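Local atomic coordinates of solute carrier family 15 member 1 (Mus musculus, PDB entry 5A9D), a protein that carries small peptides into cells of the small intestine together with protons, the fragment here being its extracellular domain. Residues L88-I99 / G128-E136; Y139-C150 / I169-V179. One frame throughout, in Å; residues are numbered along the deposited sequence. Where two conformers were deposited one is given.

Interaction 1: residues L88-I99 / G128-E136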
# COMPACT_ATOMS: atom_id res chain seq x y z
N LEU A 88 -1.40 8.82 -2.65
CA LEU A 88 -2.31 9.79 -3.24
C LEU A 88 -1.66 10.84 -4.10
O LEU A 88 -0.53 11.24 -3.85
CB LEU A 88 -3.15 10.43 -2.15
CG LEU A 88 -4.03 9.48 -1.33
CD1 LEU A 88 -4.75 10.25 -0.27
CD2 LEU A 88 -5.09 8.82 -2.17
N ASN A 89 -2.39 11.29 -5.13
CA ASN A 89 -1.96 12.38 -6.03
C ASN A 89 -1.85 13.70 -5.29
O ASN A 89 -0.98 14.50 -5.62
CB ASN A 89 -2.98 12.57 -7.16
CG ASN A 89 -2.81 11.56 -8.24
OD1 ASN A 89 -1.86 10.79 -8.23
ND2 ASN A 89 -3.77 11.50 -9.15
N GLN A 90 -2.74 13.94 -4.31
CA GLN A 90 -2.78 15.18 -3.53
C GLN A 90 -2.64 14.91 -2.05
O GLN A 90 -3.18 13.93 -1.53
CB GLN A 90 -4.11 15.91 -3.79
CG GLN A 90 -4.15 16.70 -5.10
CD GLN A 90 -3.60 18.10 -4.93
OE1 GLN A 90 -2.38 18.33 -4.88
NE2 GLN A 90 -4.49 19.09 -4.82
N LYS A 91 -1.92 15.78 -1.36
CA LYS A 91 -1.75 15.69 0.08
C LYS A 91 -3.09 16.12 0.72
O LYS A 91 -3.65 17.16 0.36
CB LYS A 91 -0.61 16.60 0.57
CG LYS A 91 -0.07 16.20 1.95
CD LYS A 91 1.10 17.06 2.36
CE LYS A 91 1.98 16.40 3.40
NZ LYS A 91 3.29 17.10 3.53
N PRO A 92 -3.65 15.28 1.62
CA PRO A 92 -4.92 15.67 2.25
C PRO A 92 -4.76 16.96 3.06
O PRO A 92 -3.80 17.11 3.84
CB PRO A 92 -5.26 14.48 3.16
CG PRO A 92 -4.00 13.74 3.34
CD PRO A 92 -3.16 13.98 2.13
N GLU A 93 -5.69 17.90 2.85
CA GLU A 93 -5.72 19.17 3.58
C GLU A 93 -6.02 18.93 5.05
O GLU A 93 -6.59 17.89 5.42
CB GLU A 93 -6.76 20.12 2.97
CG GLU A 93 -6.26 20.83 1.71
CD GLU A 93 -7.30 21.46 0.80
OE1 GLU A 93 -8.31 21.99 1.32
OE2 GLU A 93 -7.07 21.46 -0.43
N LYS A 94 -5.59 19.87 5.90
CA LYS A 94 -5.81 19.82 7.35
C LYS A 94 -7.31 19.85 7.58
O LYS A 94 -8.00 20.69 6.99
CB LYS A 94 -5.13 21.01 8.04
CG LYS A 94 -3.69 20.75 8.44
CD LYS A 94 -2.99 22.05 8.84
CE LYS A 94 -1.50 21.90 8.96
NZ LYS A 94 -0.84 23.18 9.31
N GLY A 95 -7.79 18.86 8.34
CA GLY A 95 -9.21 18.72 8.66
C GLY A 95 -10.01 17.77 7.80
O GLY A 95 -11.16 17.47 8.16
N GLU A 96 -9.44 17.31 6.67
CA GLU A 96 -10.14 16.35 5.81
C GLU A 96 -10.25 14.97 6.48
O GLU A 96 -9.41 14.62 7.32
CB GLU A 96 -9.49 16.23 4.43
CG GLU A 96 -9.78 17.44 3.55
CD GLU A 96 -9.30 17.29 2.12
OE1 GLU A 96 -8.13 16.89 1.92
OE2 GLU A 96 -10.11 17.56 1.21
N ASN A 97 -11.28 14.22 6.11
CA ASN A 97 -11.57 12.93 6.68
C ASN A 97 -11.19 11.86 5.69
O ASN A 97 -11.58 11.94 4.53
CB ASN A 97 -13.06 12.84 7.06
CG ASN A 97 -13.45 13.95 8.04
OD1 ASN A 97 -12.98 14.01 9.18
ND2 ASN A 97 -14.18 14.94 7.56
N GLY A 98 -10.43 10.88 6.16
CA GLY A 98 -10.04 9.73 5.36
C GLY A 98 -11.15 8.71 5.39
O GLY A 98 -11.63 8.37 6.47
N ILE A 99 -11.59 8.24 4.23
CA ILE A 99 -12.63 7.22 4.17
C ILE A 99 -12.15 6.07 3.29
O ILE A 99 -11.67 6.29 2.18
CB ILE A 99 -14.00 7.78 3.69
CG1 ILE A 99 -14.56 8.85 4.66
CG2 ILE A 99 -15.05 6.66 3.45
CD1 ILE A 99 -15.75 9.69 4.07
N GLY A 128 -7.97 1.72 -0.29
CA GLY A 128 -7.14 2.67 0.44
C GLY A 128 -8.05 3.81 0.87
O GLY A 128 -9.22 3.85 0.48
N TYR A 129 -7.56 4.72 1.70
CA TYR A 129 -8.35 5.87 2.10
C TYR A 129 -8.23 6.95 1.01
O TYR A 129 -7.17 7.13 0.42
CB TYR A 129 -7.80 6.49 3.40
CG TYR A 129 -8.00 5.67 4.66
CD1 TYR A 129 -9.17 5.77 5.41
CD2 TYR A 129 -6.99 4.83 5.14
CE1 TYR A 129 -9.35 5.03 6.59
CE2 TYR A 129 -7.15 4.11 6.33
CZ TYR A 129 -8.34 4.21 7.04
OH TYR A 129 -8.54 3.52 8.21
N GLN A 130 -9.29 7.76 0.86
CA GLN A 130 -9.34 8.98 0.06
C GLN A 130 -9.95 10.02 1.02
O GLN A 130 -10.64 9.64 1.97
CB GLN A 130 -10.11 8.80 -1.25
CG GLN A 130 -9.36 7.84 -2.20
CD GLN A 130 -9.93 7.83 -3.58
OE1 GLN A 130 -9.59 8.64 -4.42
NE2 GLN A 130 -10.77 6.88 -3.87
N PHE A 131 -9.61 11.30 0.84
CA PHE A 131 -9.93 12.36 1.77
C PHE A 131 -10.94 13.38 1.25
O PHE A 131 -10.96 13.72 0.07
CB PHE A 131 -8.64 13.04 2.27
CG PHE A 131 -7.77 12.07 3.06
CD1 PHE A 131 -6.99 11.12 2.42
CD2 PHE A 131 -7.69 12.15 4.44
CE1 PHE A 131 -6.23 10.20 3.15
CE2 PHE A 131 -6.90 11.26 5.17
CZ PHE A 131 -6.20 10.26 4.53
N PHE A 132 -11.82 13.81 2.16
CA PHE A 132 -12.97 14.67 1.86
C PHE A 132 -13.12 15.75 2.88
O PHE A 132 -12.83 15.52 4.06
CB PHE A 132 -14.28 13.82 1.87
CG PHE A 132 -14.24 12.64 0.91
CD1 PHE A 132 -13.72 11.42 1.30
CD2 PHE A 132 -14.69 12.78 -0.40
CE1 PHE A 132 -13.59 10.37 0.39
CE2 PHE A 132 -14.62 11.71 -1.29
CZ PHE A 132 -14.08 10.51 -0.89
N PRO A 133 -13.67 16.94 2.48
CA PRO A 133 -13.95 17.98 3.49
C PRO A 133 -15.06 17.50 4.43
O PRO A 133 -15.83 16.59 4.07
CB PRO A 133 -14.42 19.17 2.64
CG PRO A 133 -13.99 18.86 1.24
CD PRO A 133 -14.08 17.38 1.13
N SER A 134 -15.18 18.10 5.63
CA SER A 134 -16.19 17.70 6.62
C SER A 134 -17.64 17.81 6.15
O SER A 134 -17.94 18.53 5.20
CB SER A 134 -16.02 18.48 7.93
OG SER A 134 -15.01 19.45 7.88
N GLY A 135 -18.52 17.10 6.84
CA GLY A 135 -19.95 17.14 6.58
C GLY A 135 -20.49 15.90 5.93
O GLY A 135 -19.71 15.08 5.43
N GLU A 136 -21.83 15.74 5.95
CA GLU A 136 -22.51 14.59 5.33
C GLU A 136 -22.18 14.56 3.81
O GLU A 136 -22.24 15.59 3.14
CB GLU A 136 -24.03 14.71 5.58
CG GLU A 136 -24.93 13.70 4.89
CD GLU A 136 -26.41 13.97 5.08
OE1 GLU A 136 -26.94 14.90 4.43
OE2 GLU A 136 -27.05 13.22 5.85
O HOH W 1 -12.87 19.71 6.31
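The Phe131 ring is held between Pro92 and Gly98. Pro92 CB lies over one face, 3.8 Å from the ring centroid, and Gly98 CA lies over the opposite face. Both are CH-pi contacts. Phe131 CG lies beside the backbone N (chi1 -64°), which sets the ring over Gly98. At the ring edge Leu88 CD1 comes within 3.6 Å of Phe131 CD1. The Tyr129 ring turns an edge to Ile99 N. Strands 97-99 and 130-132 pair antiparallel, with Phe131 on one face of the sheet and Phe132 on the other. Asn97 N gives a nearly straight bond to Phe132 O (2.9 Å, 169°), and Ile99 N gives one to Gln130 O (2.8 Å). Residues 89-96 connect edge strand 80-88 of one sheet with strand 97-103 of another. Their type II turn is closed by Glu96 N to Glu93 O; Glu96 OE1 also accepts from Glu93 N, from above the carboxylate plane. An alanine in place of Phe131 would probably leave Pro92 and Leu88 without their apolar partner and this connection less firmly tied to strand 130-132. The grip on the ring is apolar, and the strand pairing beside it is carried by backbone bonds.

Interaction 2: residues Y139-C150 / I169-V179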
# COMPACT_ATOMS: atom_id res chain seq x y z
N TYR A 139 -23.05 9.34 -1.56
CA TYR A 139 -22.24 8.41 -2.33
C TYR A 139 -23.07 7.30 -2.95
O TYR A 139 -24.22 7.06 -2.55
CB TYR A 139 -21.05 7.85 -1.53
CG TYR A 139 -21.39 6.96 -0.35
CD1 TYR A 139 -21.69 7.51 0.90
CD2 TYR A 139 -21.33 5.58 -0.46
CE1 TYR A 139 -21.94 6.70 2.00
CE2 TYR A 139 -21.60 4.76 0.63
CZ TYR A 139 -21.90 5.32 1.85
OH TYR A 139 -22.12 4.48 2.90
N THR A 140 -22.52 6.66 -3.98
CA THR A 140 -23.24 5.58 -4.63
C THR A 140 -22.44 4.34 -4.58
O THR A 140 -21.22 4.39 -4.63
CB THR A 140 -23.62 5.89 -6.10
OG1 THR A 140 -22.43 5.86 -6.90
CG2 THR A 140 -24.37 7.20 -6.27
N ILE A 141 -23.13 3.21 -4.60
CA ILE A 141 -22.50 1.90 -4.63
C ILE A 141 -23.13 1.13 -5.77
O ILE A 141 -24.35 0.96 -5.79
CB ILE A 141 -22.60 1.13 -3.29
CG1 ILE A 141 -21.81 1.83 -2.16
CG2 ILE A 141 -22.09 -0.32 -3.48
CD1 ILE A 141 -22.26 1.39 -0.76
N ASN A 142 -22.32 0.67 -6.71
CA ASN A 142 -22.78 -0.13 -7.84
C ASN A 142 -22.06 -1.47 -7.86
O ASN A 142 -20.84 -1.53 -7.67
CB ASN A 142 -22.67 0.65 -9.16
CG ASN A 142 -23.71 1.75 -9.26
OD1 ASN A 142 -24.82 1.54 -9.76
ND2 ASN A 142 -23.42 2.93 -8.72
N THR A 143 -22.84 -2.54 -7.96
CA THR A 143 -22.39 -3.93 -7.94
C THR A 143 -23.41 -4.84 -8.63
O THR A 143 -24.59 -4.50 -8.71
CB THR A 143 -22.11 -4.38 -6.48
OG1 THR A 143 -21.55 -5.69 -6.46
CG2 THR A 143 -23.34 -4.30 -5.56
N THR A 144 -22.93 -6.00 -9.14
CA THR A 144 -23.76 -7.03 -9.77
C THR A 144 -24.30 -8.01 -8.67
O THR A 144 -25.16 -8.84 -8.96
CB THR A 144 -22.97 -7.79 -10.86
OG1 THR A 144 -21.81 -8.41 -10.28
CG2 THR A 144 -22.58 -6.91 -12.05
N ALA A 145 -23.77 -7.89 -7.44
CA ALA A 145 -24.13 -8.72 -6.28
C ALA A 145 -25.59 -8.61 -5.83
O ALA A 145 -26.12 -9.55 -5.22
CB ALA A 145 -23.20 -8.43 -5.12
N VAL A 146 -26.25 -7.47 -6.14
CA VAL A 146 -27.64 -7.22 -5.76
C VAL A 146 -28.54 -6.96 -6.98
O VAL A 146 -28.03 -6.69 -8.08
CB VAL A 146 -27.77 -6.09 -4.69
CG1 VAL A 146 -27.22 -6.53 -3.34
CG2 VAL A 146 -27.11 -4.79 -5.16
N ALA A 147 -29.87 -7.01 -6.79
CA ALA A 147 -30.86 -6.73 -7.84
C ALA A 147 -30.71 -5.28 -8.35
O ALA A 147 -30.40 -4.40 -7.54
CB ALA A 147 -32.26 -6.95 -7.31
N PRO A 148 -30.92 -5.00 -9.68
CA PRO A 148 -30.77 -3.62 -10.18
C PRO A 148 -31.77 -2.62 -9.58
O PRO A 148 -31.54 -1.41 -9.60
CB PRO A 148 -30.97 -3.76 -11.70
CG PRO A 148 -31.74 -5.01 -11.86
CD PRO A 148 -31.26 -5.93 -10.78
N THR A 149 -32.89 -3.16 -9.05
CA THR A 149 -33.98 -2.42 -8.40
C THR A 149 -33.59 -1.88 -7.00
O THR A 149 -34.24 -0.94 -6.52
CB THR A 149 -35.23 -3.29 -8.31
OG1 THR A 149 -34.92 -4.49 -7.59
CG2 THR A 149 -35.82 -3.62 -9.68
N CYS A 150 -32.54 -2.47 -6.38
CA CYS A 150 -32.01 -2.10 -5.05
C CYS A 150 -31.48 -0.67 -5.03
O CYS A 150 -30.88 -0.22 -6.01
CB CYS A 150 -30.92 -3.07 -4.60
SG CYS A 150 -31.48 -4.76 -4.25
N ILE A 169 -19.42 -2.57 3.60
CA ILE A 169 -20.55 -2.84 2.73
C ILE A 169 -20.97 -4.28 2.90
O ILE A 169 -20.14 -5.16 2.69
CB ILE A 169 -20.13 -2.55 1.26
CG1 ILE A 169 -19.63 -1.07 1.11
CG2 ILE A 169 -21.30 -2.92 0.27
CD1 ILE A 169 -18.84 -0.82 -0.28
N ARG A 170 -22.25 -4.53 3.23
CA ARG A 170 -22.76 -5.90 3.38
C ARG A 170 -24.16 -6.04 2.82
O ARG A 170 -24.81 -5.02 2.55
CB ARG A 170 -22.76 -6.32 4.85
CG ARG A 170 -23.59 -5.41 5.77
CD ARG A 170 -23.99 -6.16 7.02
NE ARG A 170 -24.08 -5.27 8.17
CZ ARG A 170 -24.71 -5.57 9.30
NH1 ARG A 170 -25.34 -6.74 9.43
NH2 ARG A 170 -24.74 -4.71 10.31
N ARG A 171 -24.67 -7.29 2.79
CA ARG A 171 -26.05 -7.57 2.39
C ARG A 171 -26.95 -7.20 3.54
O ARG A 171 -26.66 -7.57 4.67
CB ARG A 171 -26.28 -9.08 2.09
CG ARG A 171 -25.65 -9.65 0.83
CD ARG A 171 -26.03 -8.93 -0.45
NE ARG A 171 -27.34 -9.32 -0.97
CZ ARG A 171 -27.55 -10.36 -1.78
NH1 ARG A 171 -26.54 -11.16 -2.11
NH2 ARG A 171 -28.76 -10.62 -2.24
N ALA A 172 -28.03 -6.44 3.27
CA ALA A 172 -29.07 -6.11 4.26
C ALA A 172 -30.03 -7.28 4.34
O ALA A 172 -30.06 -8.09 3.42
CB ALA A 172 -29.82 -4.85 3.82
N SER A 173 -30.84 -7.36 5.41
CA SER A 173 -31.81 -8.45 5.59
C SER A 173 -32.79 -8.62 4.40
O SER A 173 -33.16 -9.75 4.08
CB SER A 173 -32.58 -8.30 6.91
OG SER A 173 -33.39 -7.14 6.87
N ASP A 174 -33.13 -7.51 3.70
CA ASP A 174 -34.04 -7.52 2.55
C ASP A 174 -33.36 -7.92 1.23
O ASP A 174 -34.00 -7.85 0.18
CB ASP A 174 -34.76 -6.14 2.43
CG ASP A 174 -33.91 -4.98 1.92
OD1 ASP A 174 -32.67 -4.99 2.15
OD2 ASP A 174 -34.48 -4.05 1.31
N GLY A 175 -32.09 -8.34 1.29
CA GLY A 175 -31.34 -8.75 0.11
C GLY A 175 -30.60 -7.64 -0.65
O GLY A 175 -29.85 -7.93 -1.59
N CYS A 176 -30.81 -6.38 -0.24
CA CYS A 176 -30.14 -5.24 -0.88
C CYS A 176 -28.86 -4.84 -0.12
O CYS A 176 -28.29 -5.67 0.59
CB CYS A 176 -31.10 -4.08 -1.08
SG CYS A 176 -32.29 -4.35 -2.43
N LEU A 177 -28.38 -3.61 -0.29
CA LEU A 177 -27.15 -3.13 0.33
C LEU A 177 -27.37 -2.33 1.57
O LEU A 177 -28.34 -1.59 1.68
CB LEU A 177 -26.28 -2.30 -0.64
CG LEU A 177 -25.66 -3.04 -1.79
CD1 LEU A 177 -24.81 -2.13 -2.56
CD2 LEU A 177 -24.84 -4.21 -1.33
N GLU A 178 -26.39 -2.42 2.47
CA GLU A 178 -26.36 -1.75 3.76
C GLU A 178 -24.88 -1.40 4.02
O GLU A 178 -23.99 -2.17 3.64
CB GLU A 178 -26.85 -2.76 4.81
CG GLU A 178 -27.04 -2.23 6.20
CD GLU A 178 -27.86 -3.20 7.01
OE1 GLU A 178 -27.29 -4.19 7.51
OE2 GLU A 178 -29.09 -2.99 7.10
N VAL A 179 -24.63 -0.29 4.70
CA VAL A 179 -23.29 0.14 5.05
C VAL A 179 -23.17 0.39 6.57
O VAL A 179 -23.95 1.15 7.13
CB VAL A 179 -22.85 1.39 4.21
CG1 VAL A 179 -21.40 1.76 4.51
CG2 VAL A 179 -23.03 1.14 2.71
O HOH W 2 -30.74 -8.10 -4.16
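The strands 139-142 and 177-179 run roughly antiparallel at 135° with their axes 9.7 Å apart, too far for backbone pairing, and side chains fill the gap. Ile141 points across into it. Its CG2 presses on Leu177 CD1 at 3.4 Å, tighter than usual for two carbons, and its CD1 meets Val179 CG2 tip to tip at 3.6 Å. Ile141 CG1 stands beside the backbone N (chi1 -66°), which sends CD1 on to Val179 and Ile169. Tyr139 brings its hydroxyl to Val179, with OH 3.2 Å from CG1. Farther along, Val146 CG1 packs against Leu177 CD2. It also lies over NE on one face of the Arg171 guanidinium, with Ala145 O over the same face. The Arg171 chain bends at chi2 and chi3, and NE and NH2 grip Gly175 O side-on, at 2.9 Å and 3.0 Å. Water 2 donates to the same oxygen and accepts from Ala147 N, which joins the two loops. Beside it Cys150 SG and Cys176 SG form the disulfide, 2.0 Å long. It ties the loop after strand 138-142 to the turn between strands 164-171 and 177-184. Thr143 OG1 accepts from Ala145 N in an ST turn and also bonds Met108. Apolar side chains meeting between two facing sheets are the mark of a beta sandwich, here of the immunoglobulin-like kind, with a disulfide fastening the loops at one end.

In the fold
Interactions 1 and 2 lie in the same beta sandwich, with centres about 25 Å apart. They follow each other in the chain: strand 125-132, which serves interaction 1, leads through a short connection into strand 138-142, which serves interaction 2. Both reach the sheet ordered 125-132, 97-103, 164-171, 177-184. Interaction 1 pairs two strands within that sheet and ties the linker from strand 80-88 to it. Interaction 2 joins it to the facing sheet. Within interaction 1, the backbone N and O of Leu88 bond Thr189 and Asn188 of the second subunit, so this contact also lies at the subunit interface. A glycerol, probably from the crystallisation liquor, bonds Tyr129 O.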